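Capsular polysaccharide biosynthesis protein (Burkholderia pseudomallei, PDB 4BQN) binds coenzyme A and probably acts as an acetyltransferase in the biosynthesis of the capsular polysaccharide. Local coordinates at residues L62-P67 with I178-T183; G89-S94 with L216-T221; T183-A188 with A204-E209; L19-N24 with Q229-L234. The protein carries 1 engineered substitution. One frame throughout, in Å; residues are numbered along the deposited sequence.

Contact 1 of 4, residues L62-P67 with I178-T183; sequences LFLYQP and IDISVT
P67 and I178 form one end of this contact and L64 and I180 the other, two small apolar touches between a strand end and an irregular loop. At the first, the pyrrolidine CG of P67 meets the outer arm of I178, 4.1 Å from CG1 and equally near CD1, the two side chains crossing at about a right angle. The arm reaches P67 because CG1 of I178 is anti to the carbonyl carbon (chi1 -64°). At the second, CD2 of L64, in the conformer described, lies 4.2 Å from CD1 of I180, again crosswise; I180 continues onto I210 and R213 of helix 204-217. These four residues are buried, yet the backbones stay well apart, with CA of P67 8.0 Å from CA of I178. The solvent side is D179, between the two isoleucines: its carboxylate touches neither branch of the apolar contact, but OD2 accepts from S94 N and forms a salt bridge with K176. P67 also touches coenzyme A and the side chain of N172, a CoA-binding residue. Dispersion alone thus joins the two segments, at the P67 end backing a residue of the cofactor pocket, while the bond from S94 N to D179 OD2 ties the loop to strand 91-94.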
loop_
_atom_site.group_PDB
_atom_site.type_symbol
_atom_site.label_atom_id
_atom_site.label_comp_id
_atom_site.label_asym_id
_atom_site.label_seq_id
_atom_site.Cartn_x
_atom_site.Cartn_y
_atom_site.Cartn_z
ATOM N N LEU A 62 19.941 12.713 6.847
ATOM C CA LEU A 62 18.491 12.615 6.705
ATOM C C LEU A 62 18.041 11.166 6.771
ATOM O O LEU A 62 18.604 10.315 6.084
ATOM C CB LEU A 62 18.061 13.229 5.374
ATOM C CG LEU A 62 16.600 13.040 4.931
ATOM C CD1 LEU A 62 15.623 13.722 5.879
ATOM C CD2 LEU A 62 16.407 13.521 3.497
ATOM N N PHE A 63 17.017 10.904 7.584
ATOM C CA PHE A 63 16.404 9.583 7.680
ATOM C C PHE A 63 14.937 9.795 7.334
ATOM O O PHE A 63 14.189 10.380 8.120
ATOM C CB PHE A 63 16.570 9.031 9.101
ATOM C CG PHE A 63 16.077 7.616 9.309
ATOM C CD1 PHE A 63 16.511 6.562 8.508
ATOM C CD2 PHE A 63 15.214 7.329 10.368
ATOM C CE1 PHE A 63 16.068 5.262 8.734
ATOM C CE2 PHE A 63 14.766 6.034 10.599
ATOM C CZ PHE A 63 15.196 4.994 9.785
ATOM N N LEU A 64 14.563 9.397 6.120
ATOM C CA LEU A 64 13.157 9.395 5.715
ATOM C C LEU A 64 12.628 8.020 6.040
ATOM O O LEU A 64 13.210 7.019 5.651
ATOM C CB LEU A 64 13.007 9.655 4.214
ATOM C CG LEU A 64 13.223 11.072 3.691
ATOM C CD1 LEU A 64 13.341 11.070 2.173
ATOM C CD2 LEU A 64 12.111 12.011 4.143
ATOM N N TYR A 65 11.527 7.961 6.777
ATOM C CA TYR A 65 11.063 6.658 7.217
ATOM C C TYR A 65 9.556 6.618 7.324
ATOM O O TYR A 65 8.903 7.648 7.531
ATOM C CB TYR A 65 11.701 6.291 8.579
ATOM C CG TYR A 65 11.182 7.142 9.708
ATOM C CD1 TYR A 65 11.725 8.411 9.966
ATOM C CD2 TYR A 65 10.102 6.715 10.474
ATOM C CE1 TYR A 65 11.209 9.219 10.971
ATOM C CE2 TYR A 65 9.578 7.516 11.483
ATOM C CZ TYR A 65 10.132 8.763 11.714
ATOM O OH TYR A 65 9.609 9.542 12.714
ATOM N N GLN A 66 9.006 5.420 7.218
ATOM C CA GLN A 66 7.597 5.223 7.495
ATOM C C GLN A 66 7.438 4.648 8.889
ATOM O O GLN A 66 8.311 3.904 9.359
ATOM C CB GLN A 66 6.988 4.280 6.462
ATOM C CG GLN A 66 7.084 4.850 5.053
ATOM C CD GLN A 66 6.432 3.981 4.007
ATOM O OE1 GLN A 66 6.763 2.805 3.875
ATOM N NE2 GLN A 66 5.508 4.557 3.238
ATOM N N PRO A 67 6.332 4.972 9.570
ATOM C CA PRO A 67 6.110 4.390 10.896
ATOM C C PRO A 67 6.074 2.849 10.889
ATOM O O PRO A 67 5.408 2.248 10.048
ATOM C CB PRO A 67 4.736 4.950 11.280
ATOM C CG PRO A 67 4.669 6.278 10.590
ATOM C CD PRO A 67 5.293 5.965 9.238
ATOM N N ILE A 178 2.794 12.166 11.776
ATOM C CA ILE A 178 3.475 11.917 10.506
ATOM C C ILE A 178 3.845 13.253 9.850
ATOM O O ILE A 178 3.005 14.146 9.734
ATOM C CB ILE A 178 2.627 11.044 9.556
ATOM C CG1 ILE A 178 2.428 9.661 10.175
ATOM C CG2 ILE A 178 3.292 10.960 8.193
ATOM C CD1 ILE A 178 1.628 8.685 9.324
ATOM N N ASP A 179 5.108 13.411 9.457
ATOM C CA ASP A 179 5.557 14.666 8.859
ATOM C C ASP A 179 5.014 14.929 7.455
ATOM O O ASP A 179 4.656 16.067 7.144
ATOM C CB ASP A 179 7.090 14.755 8.828
ATOM C CG ASP A 179 7.708 14.836 10.214
ATOM O OD1 ASP A 179 7.327 15.747 10.979
ATOM O OD2 ASP A 179 8.571 13.989 10.530
ATOM N N ILE A 180 4.951 13.890 6.618
ATOM C CA ILE A 180 4.749 14.066 5.180
ATOM C C ILE A 180 3.638 13.121 4.731
ATOM O O ILE A 180 3.784 11.906 4.851
ATOM C CB ILE A 180 6.052 13.767 4.407
ATOM C CG1 ILE A 180 7.178 14.736 4.823
ATOM C CG2 ILE A 180 5.819 13.860 2.908
ATOM C CD1 ILE A 180 8.574 14.166 4.648
ATOM N N SER A 181 2.532 13.681 4.231
ATOM C CA SER A 181 1.360 12.901 3.809
ATOM C C SER A 181 0.709 13.443 2.539
ATOM O O SER A 181 0.924 14.597 2.157
ATOM C CB SER A 181 0.305 12.868 4.912
ATOM O OG SER A 181 0.793 12.267 6.093
ATOM N N VAL A 182 -0.111 12.604 1.912
ATOM C CA VAL A 182 -0.816 12.958 0.679
ATOM C C VAL A 182 -2.302 12.590 0.746
ATOM O O VAL A 182 -2.931 12.350 -0.278
ATOM C CB VAL A 182 -0.182 12.309 -0.577
ATOM C CG1 VAL A 182 1.121 12.996 -0.936
ATOM C CG2 VAL A 182 0.041 10.809 -0.385
ATOM N N THR A 183 -2.875 12.613 1.945
ATOM C CA THR A 183 -4.267 12.195 2.149
ATOM C C THR A 183 -5.272 12.998 1.302
ATOM O O THR A 183 -6.141 12.407 0.643
ATOM C CB THR A 183 -4.653 12.269 3.634
ATOM O OG1 THR A 183 -3.695 11.518 4.395
ATOM C CG2 THR A 183 -6.059 11.694 3.859
#

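Contact 2 of 4, residues G89-S94 with L216-T221; sequences GGNALS and LALGYT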
loop_
_atom_site.group_PDB
_atom_site.type_symbol
_atom_site.label_atom_id
_atom_site.label_comp_id
_atom_site.label_asym_id
_atom_site.label_seq_id
_atom_site.Cartn_x
_atom_site.Cartn_y
_atom_site.Cartn_z
ATOM N N GLY A 89 22.029 16.892 15.051
ATOM C CA GLY A 89 21.938 17.681 13.831
ATOM C C GLY A 89 21.364 16.923 12.648
ATOM O O GLY A 89 21.077 17.530 11.613
ATOM N N GLY A 90 21.203 15.602 12.777
ATOM C CA GLY A 90 20.478 14.844 11.753
ATOM C C GLY A 90 18.994 15.151 11.810
ATOM O O GLY A 90 18.486 15.636 12.824
ATOM N N ASN A 91 18.306 14.871 10.710
ATOM C CA ASN A 91 16.876 15.129 10.566
ATOM C C ASN A 91 16.149 13.827 10.224
ATOM O O ASN A 91 16.487 13.195 9.221
ATOM C CB ASN A 91 16.680 16.152 9.437
ATOM C CG ASN A 91 15.256 16.668 9.328
ATOM O OD1 ASN A 91 14.455 16.557 10.259
ATOM N ND2 ASN A 91 14.943 17.264 8.181
ATOM N N ALA A 92 15.164 13.448 11.039
ATOM C CA ALA A 92 14.334 12.274 10.781
ATOM C C ALA A 92 12.920 12.752 10.432
ATOM O O ALA A 92 12.257 13.418 11.233
ATOM C CB ALA A 92 14.316 11.350 11.992
ATOM N N LEU A 93 12.479 12.448 9.214
ATOM C CA LEU A 93 11.156 12.862 8.739
ATOM C C LEU A 93 10.322 11.646 8.428
ATOM O O LEU A 93 10.732 10.766 7.642
ATOM C CB LEU A 93 11.273 13.737 7.489
ATOM C CG LEU A 93 11.812 15.155 7.684
ATOM C CD1 LEU A 93 12.078 15.792 6.327
ATOM C CD2 LEU A 93 10.838 16.002 8.490
ATOM N N SER A 94 9.163 11.563 9.072
ATOM C CA SER A 94 8.254 10.458 8.789
ATOM C C SER A 94 7.384 10.715 7.568
ATOM O O SER A 94 6.911 11.842 7.316
ATOM C CB SER A 94 7.414 10.107 10.010
ATOM O OG SER A 94 6.761 11.265 10.504
ATOM N N LEU A 216 9.437 19.212 -0.639
ATOM C CA LEU A 216 8.951 20.464 -0.039
ATOM C C LEU A 216 9.321 20.518 1.432
ATOM O O LEU A 216 9.719 21.567 1.923
ATOM C CB LEU A 216 7.437 20.604 -0.206
ATOM C CG LEU A 216 6.976 20.736 -1.656
ATOM C CD1 LEU A 216 5.464 20.616 -1.777
ATOM C CD2 LEU A 216 7.439 22.049 -2.282
ATOM N N ALA A 217 9.219 19.380 2.120
ATOM C CA ALA A 217 9.556 19.310 3.552
ATOM C C ALA A 217 11.033 19.606 3.792
ATOM O O ALA A 217 11.406 20.131 4.841
ATOM C CB ALA A 217 9.197 17.939 4.109
ATOM N N LEU A 218 11.866 19.258 2.813
ATOM C CA LEU A 218 13.300 19.530 2.869
ATOM C C LEU A 218 13.687 20.961 2.488
ATOM O O LEU A 218 14.852 21.343 2.627
ATOM C CB LEU A 218 14.043 18.533 1.983
ATOM C CG LEU A 218 13.983 17.083 2.467
ATOM C CD1 LEU A 218 14.588 16.194 1.395
ATOM C CD2 LEU A 218 14.723 16.915 3.789
ATOM N N GLY A 219 12.720 21.755 2.020
ATOM C CA GLY A 219 12.973 23.157 1.692
ATOM C C GLY A 219 13.184 23.468 0.230
ATOM O O GLY A 219 13.499 24.605 -0.107
ATOM N N TYR A 220 13.007 22.483 -0.654
ATOM C CA TYR A 220 13.026 22.765 -2.090
ATOM C C TYR A 220 11.764 23.522 -2.491
ATOM O O TYR A 220 10.741 23.405 -1.822
ATOM C CB TYR A 220 13.136 21.467 -2.905
ATOM C CG TYR A 220 14.456 20.757 -2.707
ATOM C CD1 TYR A 220 15.593 21.162 -3.407
ATOM C CD2 TYR A 220 14.574 19.685 -1.821
ATOM C CE1 TYR A 220 16.813 20.538 -3.215
ATOM C CE2 TYR A 220 15.790 19.042 -1.635
ATOM C CZ TYR A 220 16.902 19.474 -2.333
ATOM O OH TYR A 220 18.108 18.840 -2.148
ATOM N N THR A 221 11.846 24.294 -3.572
ATOM C CA THR A 221 10.718 25.006 -4.177
ATOM C C THR A 221 9.926 24.065 -5.079
ATOM O O THR A 221 10.444 23.033 -5.499
ATOM C CB THR A 221 11.211 26.176 -5.071
ATOM O OG1 THR A 221 11.927 25.654 -6.201
ATOM C CG2 THR A 221 12.109 27.122 -4.296
#
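L93 and L218 meet methyl to methyl, CD1 of L93 lying 3.8 Å from CD2 of L218, and this is the closest approach of the two segments. The same CD1 also reaches CB of A217, at 4.2 Å, so one branch of the strand leucine touches two consecutive residues at the end of a helix. N91 adds a marginal contact, its amide ND2 4.4 Å from CD2 of L218 in the conformer described. In L218, CG stands beside the backbone N (chi1 -67°), which carries the tip back to L93 although its CB does not point there. One shell out, the chain is turned away from the strand by G219, whose positive phi (100°) and bonds back into the last turn make a Schellman motif; its N donates to L216 O at 3.0 Å. The backbone of L93 is held in the sheet by bonds to F63 and Y65, and its side chain also lies on L64. L218 is shared too, resting on L62 of strand 62-65 and on F29 of helix 27-32. The contact therefore sets the C-terminal end of helix 204-217 against strand 91-94, an outermost strand of the parallel sheet, with helix 27-32 alongside.

Contact 3 of 4, residues T183-A188 with A204-E209; sequences TDFILA and AALMRE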
loop_
_atom_site.group_PDB
_atom_site.type_symbol
_atom_site.label_atom_id
_atom_site.label_comp_id
_atom_site.label_asym_id
_atom_site.label_seq_id
_atom_site.Cartn_x
_atom_site.Cartn_y
_atom_site.Cartn_z
ATOM N N THR A 183 -2.875 12.613 1.945
ATOM C CA THR A 183 -4.267 12.195 2.149
ATOM C C THR A 183 -5.272 12.998 1.302
ATOM O O THR A 183 -6.141 12.407 0.643
ATOM C CB THR A 183 -4.653 12.269 3.634
ATOM O OG1 THR A 183 -3.695 11.518 4.395
ATOM C CG2 THR A 183 -6.059 11.694 3.859
ATOM N N ASP A 184 -5.157 14.330 1.316
ATOM C CA ASP A 184 -6.109 15.169 0.579
ATOM C C ASP A 184 -5.974 14.936 -0.920
ATOM O O ASP A 184 -6.970 14.894 -1.641
ATOM C CB ASP A 184 -5.895 16.657 0.912
ATOM C CG ASP A 184 -6.100 16.969 2.387
ATOM O OD1 ASP A 184 -6.990 16.362 3.019
ATOM O OD2 ASP A 184 -5.368 17.834 2.919
ATOM N N PHE A 185 -4.740 14.768 -1.376
ATOM C CA PHE A 185 -4.472 14.456 -2.767
ATOM C C PHE A 185 -5.143 13.149 -3.186
ATOM O O PHE A 185 -5.784 13.074 -4.229
ATOM C CB PHE A 185 -2.954 14.382 -3.011
ATOM C CG PHE A 185 -2.594 14.042 -4.420
ATOM C CD1 PHE A 185 -2.601 15.019 -5.410
ATOM C CD2 PHE A 185 -2.302 12.718 -4.778
ATOM C CE1 PHE A 185 -2.283 14.701 -6.720
ATOM C CE2 PHE A 185 -1.990 12.391 -6.091
ATOM C CZ PHE A 185 -1.986 13.386 -7.061
ATOM N N ILE A 186 -4.991 12.113 -2.372
ATOM C CA ILE A 186 -5.588 10.821 -2.723
ATOM C C ILE A 186 -7.113 10.937 -2.876
ATOM O O ILE A 186 -7.672 10.529 -3.894
ATOM C CB ILE A 186 -5.214 9.707 -1.725
ATOM C CG1 ILE A 186 -3.698 9.430 -1.784
ATOM C CG2 ILE A 186 -6.004 8.436 -2.034
ATOM C CD1 ILE A 186 -3.171 8.586 -0.634
ATOM N N LEU A 187 -7.782 11.498 -1.874
ATOM C CA LEU A 187 -9.233 11.558 -1.934
ATOM C C LEU A 187 -9.680 12.374 -3.139
ATOM O O LEU A 187 -10.629 11.998 -3.828
ATOM C CB LEU A 187 -9.813 12.125 -0.646
ATOM C CG LEU A 187 -11.345 12.260 -0.618
ATOM C CD1 LEU A 187 -12.043 10.904 -0.714
ATOM C CD2 LEU A 187 -11.817 13.048 0.598
ATOM N N ALA A 188 -9.009 13.498 -3.379
ATOM C CA ALA A 188 -9.438 14.411 -4.429
ATOM C C ALA A 188 -9.199 13.858 -5.826
ATOM O O ALA A 188 -9.908 14.221 -6.754
ATOM C CB ALA A 188 -8.769 15.769 -4.266
ATOM N N ALA A 204 2.924 5.168 -10.204
ATOM C CA ALA A 204 3.887 6.237 -10.463
ATOM C C ALA A 204 3.399 7.625 -10.075
ATOM O O ALA A 204 4.150 8.402 -9.478
ATOM C CB ALA A 204 4.283 6.246 -11.928
ATOM N N ALA A 205 2.164 7.950 -10.451
ATOM C CA ALA A 205 1.643 9.299 -10.195
ATOM C C ALA A 205 1.649 9.588 -8.694
ATOM O O ALA A 205 2.025 10.682 -8.252
ATOM C CB ALA A 205 0.238 9.430 -10.756
ATOM N N LEU A 206 1.230 8.616 -7.894
ATOM C CA LEU A 206 1.220 8.804 -6.447
ATOM C C LEU A 206 2.638 8.817 -5.846
ATOM O O LEU A 206 2.916 9.611 -4.940
ATOM C CB LEU A 206 0.311 7.794 -5.746
ATOM C CG LEU A 206 0.123 8.050 -4.241
ATOM C CD1 LEU A 206 -0.409 9.454 -3.974
ATOM C CD2 LEU A 206 -0.783 6.992 -3.648
ATOM N N MET A 207 3.532 7.962 -6.353
ATOM C CA MET A 207 4.915 7.998 -5.903
ATOM C C MET A 207 5.564 9.347 -6.203
ATOM O O MET A 207 6.325 9.854 -5.374
ATOM C CB MET A 207 5.728 6.861 -6.542
ATOM C CG MET A 207 5.370 5.467 -6.017
ATOM S SD MET A 207 5.403 5.264 -4.224
ATOM C CE MET A 207 7.075 5.804 -3.851
ATOM N N ARG A 208 5.296 9.915 -7.382
ATOM C CA ARG A 208 5.814 11.253 -7.687
ATOM C C ARG A 208 5.269 12.267 -6.693
ATOM O O ARG A 208 5.999 13.143 -6.221
ATOM C CB ARG A 208 5.472 11.678 -9.102
ATOM C CG ARG A 208 6.232 10.902 -10.165
ATOM C CD ARG A 208 6.080 11.563 -11.521
ATOM N NE ARG A 208 4.702 11.612 -12.004
ATOM C CZ ARG A 208 4.131 10.687 -12.778
ATOM N NH1 ARG A 208 4.791 9.576 -13.119
ATOM N NH2 ARG A 208 2.877 10.851 -13.187
ATOM N N GLU A 209 3.977 12.168 -6.385
ATOM C CA GLU A 209 3.364 13.147 -5.494
ATOM C C GLU A 209 3.989 13.109 -4.097
ATOM O O GLU A 209 4.340 14.159 -3.540
ATOM C CB GLU A 209 1.839 12.975 -5.412
ATOM C CG GLU A 209 1.145 14.234 -4.917
ATOM C CD GLU A 209 1.276 15.403 -5.885
ATOM O OE1 GLU A 209 1.312 15.183 -7.120
ATOM O OE2 GLU A 209 1.358 16.559 -5.419
#
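E209 lays its aliphatic chain over one face of the F185 ring, joining two nearly antiparallel helices (154° between their directions). From CB outward, the first atom already stands above the CE2 end of the ring, 3.9 Å from CE2 of F185. CG follows almost exactly over the centre: it stands 3.6 Å from the centroid of the F185 ring and only 3° off the normal, a CH-pi contact. The bend at chi2 keeps the chain along the same face, with CD 3.7 Å from CE1 of F185. The carboxylate lies stacked, its plane 17° from the ring's, and OE1 is 3.6 Å from CE1 of F185. OE2 has its strong partner one turn on, a salt bridge to R213 of the same helix. F185 presents its ring to E209 because its CG is anti to the backbone N, leading the ring out from its helix. L206 fills the neighbouring position: its CD1 approaches the F185 ring obliquely, 3.9 Å from CD2, and also touches CG1 of I186 at 4.0 Å. With the helix axes 11.3 Å apart, these long side chains bridge the gap. The chemistry is that of an amphipathic interface: apolar branches of L206 and I186 meet on the buried side, while the glutamate gives its methylene to the ring and its charge to an arginine, which probably offsets the cost of setting a carboxylate against the pi face.

Contact 4 of 4, residues L19-N24 with Q229-L234; sequences LAKMLN and QNLDPL
M22 swings CG anti to its own backbone N (chi1 -170°), then bends at chi2 and again at chi3 (78°), and in this conformer the double bend brings the terminal CE to L231. K21 also starts with CG anti to its N, but its bent chain carries NZ away from the loop. Both belong to helix 15-24, which follows strand 6-11 of the four-stranded parallel sheet and, with helix 27-32, forms the beta-alpha-beta crossover to strand 33-35. Against this helix lies the irregular segment 229-234, with CA of M22 7.2 Å from CA of L231. L231 reaches in between the two helix side chains. Its CB lies 4.2 Å from CE of M22, and the two side chains slide past each other in opposite directions; CE of M22 also lies 4.0 Å from the backbone O of L231. On the other flank CD1 of L231 lies 4.1 Å from CG of K21, here at about a right angle. P233 extends the apolar strip, its CD 4.4 Å from CE of M22, and also rests on A18. M22 is buried, packing in addition on M207 and A211 of helix 204-217 and on F227, whereas K21 is exposed. D232 turns its CB away from the helix, and its OD2 bonds to Y197. At the closest approach of all, CD1 of L231 comes within 3.7 Å of K21 O, the helix carbonyl.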
loop_
_atom_site.group_PDB
_atom_site.type_symbol
_atom_site.label_atom_id
_atom_site.label_comp_id
_atom_site.label_asym_id
_atom_site.label_seq_id
_atom_site.Cartn_x
_atom_site.Cartn_y
_atom_site.Cartn_z
ATOM N N LEU A 19 10.356 5.044 -2.980
ATOM C CA LEU A 19 10.499 6.480 -2.749
ATOM C C LEU A 19 11.939 6.945 -2.990
ATOM O O LEU A 19 12.144 7.981 -3.613
ATOM C CB LEU A 19 10.038 6.804 -1.318
ATOM C CG LEU A 19 10.193 8.258 -0.882
ATOM C CD1 LEU A 19 9.481 9.223 -1.809
ATOM C CD2 LEU A 19 9.657 8.389 0.539
ATOM N N ALA A 20 12.925 6.191 -2.506
ATOM C CA ALA A 20 14.324 6.529 -2.761
ATOM C C ALA A 20 14.620 6.563 -4.268
ATOM O O ALA A 20 15.310 7.463 -4.753
ATOM C CB ALA A 20 15.240 5.541 -2.061
ATOM N N LYS A 21 14.101 5.579 -5.005
ATOM C CA LYS A 21 14.299 5.521 -6.449
ATOM C C LYS A 21 13.708 6.778 -7.104
ATOM O O LYS A 21 14.322 7.391 -7.987
ATOM C CB LYS A 21 13.665 4.244 -7.013
ATOM C CG LYS A 21 14.017 3.925 -8.458
ATOM C CD LYS A 21 15.414 3.330 -8.608
ATOM C CE LYS A 21 15.450 1.850 -8.257
ATOM N NZ LYS A 21 16.832 1.309 -8.388
ATOM N N MET A 22 12.512 7.163 -6.665
ATOM C CA MET A 22 11.859 8.323 -7.246
ATOM C C MET A 22 12.635 9.600 -6.932
ATOM O O MET A 22 12.906 10.385 -7.832
ATOM C CB MET A 22 10.411 8.406 -6.746
ATOM C CG MET A 22 9.554 9.438 -7.459
ATOM S SD MET A 22 9.401 9.132 -9.221
ATOM C CE MET A 22 8.182 7.817 -9.252
ATOM N N LEU A 23 13.002 9.796 -5.665
ATOM C CA LEU A 23 13.784 10.980 -5.279
ATOM C C LEU A 23 15.103 11.094 -6.036
ATOM O O LEU A 23 15.456 12.180 -6.521
ATOM C CB LEU A 23 14.042 11.004 -3.777
ATOM C CG LEU A 23 12.808 11.349 -2.927
ATOM C CD1 LEU A 23 13.082 10.975 -1.474
ATOM C CD2 LEU A 23 12.418 12.825 -3.061
ATOM N N ASN A 24 15.803 9.970 -6.188
ATOM C CA ASN A 24 17.084 9.960 -6.893
ATOM C C ASN A 24 16.943 10.355 -8.359
ATOM O O ASN A 24 17.912 10.780 -8.974
ATOM C CB ASN A 24 17.728 8.577 -6.794
ATOM C CG ASN A 24 18.334 8.308 -5.431
ATOM O OD1 ASN A 24 18.421 9.193 -4.573
ATOM N ND2 ASN A 24 18.779 7.071 -5.228
ATOM N N GLN A 229 9.522 10.350 -15.491
ATOM C CA GLN A 229 8.126 9.957 -15.720
ATOM C C GLN A 229 7.957 8.484 -16.084
ATOM O O GLN A 229 6.839 7.971 -16.080
ATOM C CB GLN A 229 7.489 10.822 -16.822
ATOM C CG GLN A 229 7.536 12.316 -16.549
ATOM C CD GLN A 229 6.749 12.698 -15.312
ATOM O OE1 GLN A 229 5.542 12.438 -15.218
ATOM N NE2 GLN A 229 7.425 13.325 -14.352
ATOM N N ASN A 230 9.053 7.809 -16.418
ATOM C CA ASN A 230 8.981 6.388 -16.768
ATOM C C ASN A 230 9.073 5.443 -15.578
ATOM O O ASN A 230 8.793 4.253 -15.705
ATOM C CB ASN A 230 10.053 6.030 -17.799
ATOM C CG ASN A 230 9.902 6.801 -19.093
ATOM O OD1 ASN A 230 8.812 6.876 -19.664
ATOM N ND2 ASN A 230 11.001 7.380 -19.565
ATOM N N LEU A 231 9.458 5.970 -14.416
ATOM C CA LEU A 231 9.605 5.128 -13.238
ATOM C C LEU A 231 8.239 4.754 -12.675
ATOM O O LEU A 231 7.397 5.615 -12.470
ATOM C CB LEU A 231 10.411 5.863 -12.169
ATOM C CG LEU A 231 11.916 6.021 -12.334
ATOM C CD1 LEU A 231 12.444 6.653 -11.059
ATOM C CD2 LEU A 231 12.598 4.688 -12.602
ATOM N N ASP A 232 8.031 3.470 -12.423
ATOM C CA ASP A 232 6.764 2.984 -11.862
ATOM C C ASP A 232 7.145 1.794 -10.978
ATOM O O ASP A 232 6.945 0.621 -11.359
ATOM C CB ASP A 232 5.818 2.597 -13.001
ATOM C CG ASP A 232 4.372 2.469 -12.570
ATOM O OD1 ASP A 232 4.027 2.756 -11.408
ATOM O OD2 ASP A 232 3.559 2.072 -13.425
ATOM N N PRO A 233 7.740 2.088 -9.802
ATOM C CA PRO A 233 8.486 1.033 -9.102
ATOM C C PRO A 233 7.653 -0.074 -8.471
ATOM O O PRO A 233 8.192 -1.144 -8.217
ATOM C CB PRO A 233 9.257 1.786 -8.002
ATOM C CG PRO A 233 9.190 3.216 -8.354
ATOM C CD PRO A 233 7.975 3.422 -9.212
ATOM N N LEU A 234 6.363 0.167 -8.242
ATOM C CA LEU A 234 5.513 -0.812 -7.561
ATOM C C LEU A 234 4.433 -1.358 -8.491
ATOM O O LEU A 234 3.277 -1.501 -8.099
ATOM C CB LEU A 234 4.911 -0.199 -6.294
ATOM C CG LEU A 234 5.963 0.221 -5.267
ATOM C CD1 LEU A 234 5.290 0.949 -4.126
ATOM C CD2 LEU A 234 6.741 -0.965 -4.725
#

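Contacts 1 and 2 share the parallel sheet through neighbouring strands 62-65 and 91-94, with F63 N 2.9 Å from N91 O. Contacts 1 and 3 share T183, where loop passes into helix, and V182 CG2 packs 3.9 Å from L206 CD1. Contacts 3 and 4 meet where M207 CE lies 3.5 Å from L19 N, and L23 CD1 of contact 4 lies 3.7 Å from L64 CD1 of contact 1. Helix 204-217 serves contacts 2 and 3 at its two ends. Coenzyme A is nearest contact 1, about 5 Å from the side chain of P67; I186 is about 9 Å and P233 about 10 Å away, and contact 2 lies apart from the annotated sites.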